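Local atomic coordinates of lovastatin nonaketide synthase, polyketide synthase component (Aspergillus terreus, PDB entry 7CPX), a protein that builds, together with lovC, the nonaketide dihydromonacolin L from malonyl-CoA on its acyl-carrier domain during lovastatin biosynthesis. Residues I44-F49 / I211-F217; Y69-L73 / A243-A247. The protein carries 2 engineered substitutions. All blocks are in the same frame, centred on the assembly; numbering follows the deposited sequence.

Contact 1. Residues I44-F49 / I211-F217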
# COMPACT_ATOMS: atom_id res chain seq x y z
N ILE A 44 -25.88 -11.56 -0.30
CA ILE A 44 -25.19 -11.22 0.94
C ILE A 44 -25.29 -9.71 1.14
O ILE A 44 -24.70 -8.95 0.36
CB ILE A 44 -23.73 -11.67 0.93
CG1 ILE A 44 -23.60 -13.15 0.54
CG2 ILE A 44 -23.11 -11.45 2.30
CD1 ILE A 44 -24.42 -14.08 1.38
N PRO A 45 -26.02 -9.23 2.15
CA PRO A 45 -26.16 -7.77 2.31
C PRO A 45 -24.81 -7.10 2.49
O PRO A 45 -23.91 -7.64 3.14
CB PRO A 45 -27.03 -7.63 3.56
CG PRO A 45 -27.73 -8.93 3.69
CD PRO A 45 -26.78 -9.96 3.17
N LYS A 46 -24.67 -5.91 1.90
CA LYS A 46 -23.44 -5.16 2.05
C LYS A 46 -23.17 -4.81 3.51
O LYS A 46 -22.03 -4.57 3.89
CB LYS A 46 -23.49 -3.89 1.20
CG LYS A 46 -23.79 -4.14 -0.27
CD LYS A 46 -24.01 -2.84 -1.02
CE LYS A 46 -24.47 -3.10 -2.45
NZ LYS A 46 -24.77 -1.84 -3.18
N GLU A 47 -24.23 -4.78 4.33
CA GLU A 47 -24.04 -4.53 5.75
C GLU A 47 -23.19 -5.61 6.40
O GLU A 47 -22.50 -5.35 7.39
CB GLU A 47 -25.40 -4.43 6.45
CG GLU A 47 -26.31 -3.36 5.87
CD GLU A 47 -27.67 -3.33 6.54
OE1 GLU A 47 -27.92 -4.17 7.43
OE2 GLU A 47 -28.50 -2.48 6.16
N ARG A 48 -23.24 -6.83 5.85
CA ARG A 48 -22.43 -7.93 6.36
C ARG A 48 -21.07 -7.96 5.68
O ARG A 48 -20.03 -7.80 6.32
CB ARG A 48 -23.17 -9.26 6.14
CG ARG A 48 -24.67 -9.17 6.34
CD ARG A 48 -25.02 -8.71 7.74
NE ARG A 48 -24.53 -9.66 8.73
CZ ARG A 48 -25.19 -10.75 9.11
NH1 ARG A 48 -26.38 -11.04 8.62
NH2 ARG A 48 -24.62 -11.57 9.98
N PHE A 49 -21.07 -8.15 4.36
CA PHE A 49 -19.89 -7.95 3.53
C PHE A 49 -20.31 -8.01 2.07
O PHE A 49 -21.09 -8.88 1.68
CB PHE A 49 -18.80 -8.99 3.84
CG PHE A 49 -19.08 -10.36 3.28
CD1 PHE A 49 -18.70 -10.68 1.99
CD2 PHE A 49 -19.69 -11.32 4.05
CE1 PHE A 49 -18.94 -11.93 1.47
CE2 PHE A 49 -19.94 -12.58 3.54
CZ PHE A 49 -19.56 -12.89 2.24
N ILE A 211 -22.84 -15.24 8.95
CA ILE A 211 -22.13 -14.78 7.76
C ILE A 211 -21.65 -13.37 8.01
O ILE A 211 -22.36 -12.39 7.75
CB ILE A 211 -23.03 -14.87 6.52
CG1 ILE A 211 -23.24 -16.33 6.12
CG2 ILE A 211 -22.44 -14.08 5.38
CD1 ILE A 211 -24.47 -16.57 5.30
N LEU A 212 -20.43 -13.24 8.54
CA LEU A 212 -19.84 -11.96 8.86
C LEU A 212 -18.63 -11.62 8.00
O LEU A 212 -18.23 -10.46 7.94
CB LEU A 212 -19.42 -11.91 10.33
CG LEU A 212 -20.43 -12.49 11.33
CD1 LEU A 212 -19.77 -12.74 12.67
CD2 LEU A 212 -21.61 -11.56 11.48
N GLY A 213 -18.05 -12.61 7.33
CA GLY A 213 -16.90 -12.39 6.49
C GLY A 213 -16.85 -13.36 5.32
O GLY A 213 -17.52 -14.40 5.32
N PRO A 214 -16.06 -13.03 4.31
CA PRO A 214 -15.96 -13.91 3.14
C PRO A 214 -15.10 -15.14 3.37
O PRO A 214 -15.08 -16.03 2.51
CB PRO A 214 -15.35 -13.00 2.07
CG PRO A 214 -14.51 -12.05 2.86
CD PRO A 214 -15.22 -11.83 4.16
N MET A 215 -14.38 -15.21 4.49
CA MET A 215 -13.47 -16.32 4.75
C MET A 215 -14.13 -17.66 4.47
O MET A 215 -13.64 -18.45 3.66
CB MET A 215 -12.99 -16.27 6.21
CG MET A 215 -12.52 -14.94 6.78
SD MET A 215 -11.01 -14.30 6.02
CE MET A 215 -9.83 -15.57 6.48
N THR A 216 -15.26 -17.92 5.13
CA THR A 216 -15.94 -19.19 4.95
C THR A 216 -16.39 -19.38 3.51
O THR A 216 -16.26 -20.47 2.95
CB THR A 216 -17.14 -19.29 5.91
OG1 THR A 216 -17.80 -20.56 5.83
CG2 THR A 216 -18.09 -18.07 5.89
N PHE A 217 -16.93 -18.32 2.90
CA PHE A 217 -17.40 -18.44 1.52
C PHE A 217 -16.26 -18.80 0.58
O PHE A 217 -16.38 -19.72 -0.23
CB PHE A 217 -18.07 -17.14 1.08
CG PHE A 217 -19.44 -16.94 1.66
CD1 PHE A 217 -19.59 -16.35 2.89
CD2 PHE A 217 -20.56 -17.34 0.97
CE1 PHE A 217 -20.84 -16.16 3.43
CE2 PHE A 217 -21.82 -17.16 1.50
CZ PHE A 217 -21.96 -16.57 2.73
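Ile211 opens the second segment by meeting two side chains of the 44-49 loop. Its CG2 methyl lies 3.4 Å from CE2 at the edge of the Phe49 ring and 4.1 Å from CG2 of Ile44. Its carbonyl oxygen sits over one face of the Arg48 guanidinium, with Arg48 NH2 3.3 Å from Ile211 O, an angle too poor for a hydrogen bond; the charge of Arg48 is met by a salt bridge to Glu246. Leu212 starts out away, yet its CD2 returns to 3.4 Å from Arg48 NH2. At Gly213 the backbone packs on the aromatic ring: Gly213 O is 3.5 Å from Phe49 CE2. Pro214 follows, leading into helix 214-222, and covers one face of Phe49 in an off-centre CH-pi contact, its CB 4.3 Å from the ring centroid. One turn on, Phe217 receives the edge of Phe49 on its face, an offset edge-to-face pair with centroids 5.3 Å apart and planes at 62°, and its CZ lies 3.8 Å from Ile44 CD1. Phe49 is the side chain at the centre of this buried apolar contact, held out by a turn in which Arg48 N and Phe49 N both bond to Pro45 O. Within the thiolase-type ketosynthase fold, the contact joins the loop after strand 42-43 to the first turn of that helix, the Ile211 side chain about 9 Å from that of the predicted active-site His367. Ala70 of strand 69-70 touches Ile44, Ile211 and Phe217, Leu947 of helix 941-947 packs on Phe49 and Pro214, and Leu144 of the second subunit reaches Pro214.

Contact 2. Residues Y69-L73 / A243-A247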
# COMPACT_ATOMS: atom_id res chain seq x y z
N TYR A 69 -25.05 -15.76 -2.60
CA TYR A 69 -26.33 -15.77 -1.90
C TYR A 69 -26.20 -16.56 -0.61
O TYR A 69 -25.27 -17.36 -0.43
CB TYR A 69 -27.44 -16.38 -2.76
CG TYR A 69 -27.54 -15.80 -4.15
CD1 TYR A 69 -28.24 -14.63 -4.39
CD2 TYR A 69 -26.95 -16.43 -5.23
CE1 TYR A 69 -28.34 -14.10 -5.66
CE2 TYR A 69 -27.04 -15.91 -6.51
CZ TYR A 69 -27.74 -14.74 -6.71
OH TYR A 69 -27.84 -14.22 -7.98
N ALA A 70 -27.15 -16.33 0.29
CA ALA A 70 -27.20 -17.05 1.55
C ALA A 70 -28.53 -16.76 2.22
O ALA A 70 -29.16 -15.74 1.95
CB ALA A 70 -26.04 -16.67 2.47
N TYR A 71 -28.94 -17.68 3.09
CA TYR A 71 -30.14 -17.50 3.90
C TYR A 71 -29.74 -16.70 5.13
O TYR A 71 -29.51 -17.22 6.22
CB TYR A 71 -30.74 -18.85 4.26
CG TYR A 71 -31.23 -19.65 3.06
CD1 TYR A 71 -30.34 -20.20 2.16
CD2 TYR A 71 -32.58 -19.86 2.85
CE1 TYR A 71 -30.78 -20.93 1.07
CE2 TYR A 71 -33.03 -20.59 1.77
CZ TYR A 71 -32.12 -21.13 0.88
OH TYR A 71 -32.57 -21.85 -0.20
N VAL A 72 -29.65 -15.39 4.93
CA VAL A 72 -29.10 -14.47 5.91
C VAL A 72 -30.20 -13.98 6.83
O VAL A 72 -31.36 -13.83 6.43
CB VAL A 72 -28.39 -13.29 5.20
CG1 VAL A 72 -27.77 -12.35 6.22
CG2 VAL A 72 -27.34 -13.80 4.23
N LEU A 73 -29.84 -13.72 8.09
CA LEU A 73 -30.77 -13.13 9.03
C LEU A 73 -31.07 -11.69 8.64
O LEU A 73 -30.19 -10.95 8.20
CB LEU A 73 -30.19 -13.18 10.45
CG LEU A 73 -29.87 -14.56 11.00
CD1 LEU A 73 -29.26 -14.45 12.39
CD2 LEU A 73 -31.11 -15.43 11.04
N ALA A 243 -26.13 -23.90 0.11
CA ALA A 243 -26.20 -22.46 0.34
C ALA A 243 -26.02 -22.19 1.83
O ALA A 243 -26.77 -22.70 2.66
CB ALA A 243 -27.53 -21.90 -0.15
N ARG A 244 -25.01 -21.38 2.16
CA ARG A 244 -24.78 -21.03 3.55
C ARG A 244 -25.99 -20.28 4.11
O ARG A 244 -26.63 -19.50 3.40
CB ARG A 244 -23.53 -20.17 3.68
CG ARG A 244 -22.23 -20.94 3.51
CD ARG A 244 -21.02 -20.03 3.65
NE ARG A 244 -21.16 -19.13 4.78
CZ ARG A 244 -21.06 -19.51 6.05
NH1 ARG A 244 -20.82 -20.77 6.38
NH2 ARG A 244 -21.22 -18.60 7.01
N GLY A 245 -26.29 -20.53 5.37
CA GLY A 245 -27.39 -19.86 6.03
C GLY A 245 -26.99 -19.38 7.41
O GLY A 245 -26.23 -20.04 8.11
N GLU A 246 -27.50 -18.21 7.78
CA GLU A 246 -27.26 -17.65 9.10
C GLU A 246 -28.37 -18.12 10.03
O GLU A 246 -29.55 -17.82 9.80
CB GLU A 246 -27.23 -16.12 9.06
CG GLU A 246 -26.01 -15.54 8.40
CD GLU A 246 -25.84 -14.08 8.73
OE1 GLU A 246 -26.85 -13.43 9.08
OE2 GLU A 246 -24.70 -13.57 8.68
N ALA A 247 -27.99 -18.83 11.09
CA ALA A 247 -28.97 -19.29 12.06
C ALA A 247 -28.29 -19.47 13.41
O ALA A 247 -27.16 -19.95 13.49
CB ALA A 247 -29.63 -20.60 11.61
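Close to the ketosynthase active site, the 243-247 loop runs alongside residues 69-73 in nearly the same direction, the touching parts diverging by 17°. Tyr71 and Gly245 form a single parallel-type beta bridge with their CA atoms 4.2 Å apart. Tyr71 N donates to Arg244 O at 3.0 Å, and Glu246 N donates to Tyr71 O at 2.7 Å, so Tyr71 bonds to the residues before and after Gly245. The lack of a side chain at Gly245 suits this close approach, since an ideal CB there would come within 3.4 Å of Tyr71 CB. Tyr71 is also the centre of an inverse gamma turn, closed by a weak bond from Val72 N to Ala70 O at 3.0 Å. In the thiolase-type ketosynthase fold, this bridge ties the chain around strand 69-70 to the approach to strand 247-255, a member of the large mixed sheet. Beyond it, the Glu246 carboxylate takes over as acceptor: Leu73 N donates to Glu246 OE1 at 3.2 Å, while OE2 makes a salt bridge with Arg48. The edge of the Tyr71 ring meets Ala243, CE1 to CB 3.6 Å. Backbone hydrogen bonds join Ala243 and Gly245 to His367, a predicted active-site residue, and the side chain of Arg244 lies about 9 Å from that of Cys181, another predicted active-site residue.

The two contacts lie side by side in the ketosynthase part of the chain, their centres about 10 Å apart. Their segments alternate in sequence, 44-49, 69-73, 211-217 and 243-247, so each contact pairs an early piece with a later one. Glu246 joins them: its OE2 is 2.4 Å from Arg48 NH2 in a salt bridge and 2.5 Å from Ile211 N in a probable hydrogen bond. Strand 69-70, part of contact 2 and paired with strand 42-43, packs through Ala70 on contact 1; helix 214-222, which begins in contact 1, touches contact 2 through Phe217 and Thr216. Together they connect the segment beside the second subunit in contact 1 with the backbone bonded to the predicted catalytic His367 in contact 2.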